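Local coordinates for lipoprotein (Thermotoga maritima, PDB 2F4I) that is of unknown function but belongs to the DUF2291 family of predicted periplasmic lipoproteins and has an OB-fold, at residues 40-44 with 75-79. Numbering follows the deposited sequence.
Sequences LGYDA and IIQGV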
ATOM      1  N   LEU A  40      -2.467  -9.018   7.811  1.00 23.48           N
ATOM      2  CA  LEU A  40      -2.088  -8.931   6.428  1.00 22.63           C
ATOM      3  C   LEU A  40      -0.832  -8.067   6.253  1.00 21.47           C
ATOM      4  O   LEU A  40      -0.803  -6.952   6.734  1.00 22.16           O
ATOM      5  CB  LEU A  40      -3.235  -8.325   5.648  1.00 22.21           C
ATOM      6  CG  LEU A  40      -3.102  -8.420   4.155  1.00 21.18           C
ATOM      7  CD1 LEU A  40      -3.045  -9.884   3.659  1.00 20.03           C
ATOM      8  CD2 LEU A  40      -4.328  -7.686   3.637  1.00 21.56           C
ATOM      9  N   GLY A  41       0.192  -8.560   5.549  1.00 18.26           N
ATOM     10  CA  GLY A  41       1.374  -7.782   5.230  1.00 17.36           C
ATOM     11  C   GLY A  41       2.611  -8.367   5.870  1.00 16.76           C
ATOM     12  O   GLY A  41       2.548  -8.854   7.000  1.00 17.90           O
ATOM     13  N   TYR A  42       3.725  -8.298   5.161  1.00 15.46           N
ATOM     14  CA  TYR A  42       5.010  -8.715   5.710  1.00 16.75           C
ATOM     15  C   TYR A  42       5.634  -7.559   6.523  1.00 16.21           C
ATOM     16  O   TYR A  42       5.365  -6.376   6.292  1.00 15.88           O
ATOM     17  CB  TYR A  42       5.953  -9.148   4.592  1.00 16.26           C
ATOM     18  CG  TYR A  42       5.647 -10.469   3.989  1.00 15.65           C
ATOM     19  CD1 TYR A  42       6.123 -11.645   4.573  1.00 15.16           C
ATOM     20  CD2 TYR A  42       4.893 -10.565   2.795  1.00 16.07           C
ATOM     21  CE1 TYR A  42       5.841 -12.907   4.022  1.00 15.36           C
ATOM     22  CE2 TYR A  42       4.606 -11.841   2.213  1.00 16.20           C
ATOM     23  CZ  TYR A  42       5.086 -12.998   2.826  1.00 16.49           C
ATOM     24  OH  TYR A  42       4.831 -14.243   2.275  1.00 16.82           O
ATOM     25  N   ASP A  43       6.462  -7.921   7.482  1.00 17.45           N
ATOM     26  CA  ASP A  43       7.183  -6.960   8.267  1.00 17.08           C
ATOM     27  C   ASP A  43       7.965  -5.984   7.361  1.00 17.08           C
ATOM     28  O   ASP A  43       8.843  -6.401   6.591  1.00 15.90           O
ATOM     29  CB  ASP A  43       8.130  -7.697   9.183  1.00 17.91           C
ATOM     30  CG  ASP A  43       8.899  -6.774  10.039  1.00 19.68           C
ATOM     31  OD1 ASP A  43       8.305  -6.260  10.990  1.00 22.26           O
ATOM     32  OD2 ASP A  43      10.080  -6.537   9.762  1.00 20.99           O
ATOM     33  N   ALA A  44       7.638  -4.694   7.473  1.00 16.15           N
ATOM     34  CA  ALA A  44       8.237  -3.646   6.639  1.00 16.42           C
ATOM     35  C   ALA A  44       9.789  -3.602   6.673  1.00 16.79           C
ATOM     36  O   ALA A  44      10.426  -3.542   5.622  1.00 16.01           O
ATOM     37  CB  ALA A  44       7.610  -2.260   6.989  1.00 12.94           C
ATOM     38  N   ILE A  75       2.967  -6.209  -0.135  1.00 17.26           N
ATOM     39  CA  ILE A  75       2.177  -5.650   0.935  1.00 18.46           C
ATOM     40  C   ILE A  75       2.964  -5.757   2.235  1.00 16.74           C
ATOM     41  O   ILE A  75       3.467  -6.840   2.583  1.00 14.65           O
ATOM     42  CB  ILE A  75       0.745  -6.217   0.947  1.00 18.02           C
ATOM     43  CG1 ILE A  75      -0.009  -5.767   2.188  1.00 18.31           C
ATOM     44  CG2 ILE A  75       0.696  -7.682   0.790  1.00 18.86           C
ATOM     45  CD1 ILE A  75      -1.508  -5.831   1.926  1.00 19.71           C
ATOM     46  N   ILE A  76       3.168  -4.594   2.868  1.00 17.33           N
ATOM     47  CA  ILE A  76       3.951  -4.469   4.088  1.00 17.87           C
ATOM     48  C   ILE A  76       3.127  -3.863   5.218  1.00 18.36           C
ATOM     49  O   ILE A  76       2.122  -3.190   4.998  1.00 16.93           O
ATOM     50  CB  ILE A  76       5.308  -3.692   3.890  1.00 14.28           C
ATOM     51  CG1 ILE A  76       5.074  -2.300   3.326  1.00 14.24           C
ATOM     52  CG2 ILE A  76       6.241  -4.525   3.048  1.00 12.58           C
ATOM     53  CD1 ILE A  76       6.255  -1.305   3.484  1.00 14.73           C
ATOM     54  N   GLN A  77       3.512  -4.207   6.440  1.00 18.93           N
ATOM     55  CA  GLN A  77       2.920  -3.591   7.592  1.00 20.83           C
ATOM     56  C   GLN A  77       4.023  -3.235   8.577  1.00 18.22           C
ATOM     57  O   GLN A  77       5.096  -3.847   8.609  1.00 16.37           O
ATOM     58  CB  GLN A  77       1.801  -4.459   8.168  1.00 25.56           C
ATOM     59  CG  GLN A  77       2.177  -5.736   8.870  1.00 28.51           C
ATOM     60  CD  GLN A  77       0.941  -6.506   9.399  1.00 30.84           C
ATOM     61  OE1 GLN A  77      -0.102  -5.903   9.771  1.00 32.35           O
ATOM     62  NE2 GLN A  77       1.066  -7.865   9.460  1.00 33.37           N
ATOM     63  N   GLY A  78       3.773  -2.212   9.361  1.00 17.43           N
ATOM     64  CA  GLY A  78       4.743  -1.814  10.367  1.00 18.50           C
ATOM     65  C   GLY A  78       4.345  -0.574  11.124  1.00 17.69           C
ATOM     66  O   GLY A  78       3.207  -0.152  11.100  1.00 14.48           O
ATOM     67  N   VAL A  79       5.314  -0.017  11.823  1.00 18.76           N
ATOM     68  CA  VAL A  79       5.123   1.208  12.564  1.00 20.42           C
ATOM     69  C   VAL A  79       6.225   2.144  12.121  1.00 20.57           C
ATOM     70  O   VAL A  79       7.376   1.778  12.123  1.00 22.61           O
ATOM     71  CB  VAL A  79       5.239   0.954  14.088  1.00 20.52           C
ATOM     72  CG1 VAL A  79       5.125   2.251  14.866  1.00 20.28           C
ATOM     73  CG2 VAL A  79       4.192  -0.042  14.541  1.00 20.11           C
TER
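Gln77 reaches back along Leu40 and Gly41 with its whole side chain. Gln77 CB lies 3.9 Å from Leu40 O. Gln77 CG, set between the backbone N and the carbonyl carbon (chi1 71°), swings over these loop residues and comes 3.7 Å from Gly41 O. The chain then runs extended, and Leu40 O lies over the face of the amide, almost directly above Gln77 CD at 3.2 Å; Leu40 O and Gln77 OE1 are both acceptors and form no bond. At the tip, Gln77 NE2 donates to Gly41 O at 3.0 Å, a weak bond (N-H...O 128°) because Gly41 O sits well off the amide plane.

The backbones pair more firmly. Tyr42 N donates to Ile75 O and Gln77 N to Tyr42 O, both nearly straight, and Ala44 N donates to Gln77 O. Tyr42 thus gives and receives on either side of Ile76, the pattern of parallel pairing. The protein has an OB-fold; strand 42-43 adds a parallel edge strand beside 72-81, which on its other side bonds to strand 165-174 through Ile76 with Ala170 and Gly78 with Phe168. The edge strand ends at once in helix 44-53, whose N-cap is Asp43, with OD2 accepting from Glu46 N.

At Gly41's positive phi a CB would jam against Leu40 O and sit tight against Ile76 C and Gln77 CB; Gly41 CA passes 3.5 Å from Ile75 O in a CA-H...O contact. Ile75 CD1 meets Leu40 CG at 3.8 Å, the side chains crossing at about a right angle, while Ile76 CD1 touches Ala44 CB at 3.9 Å, beside Phe168.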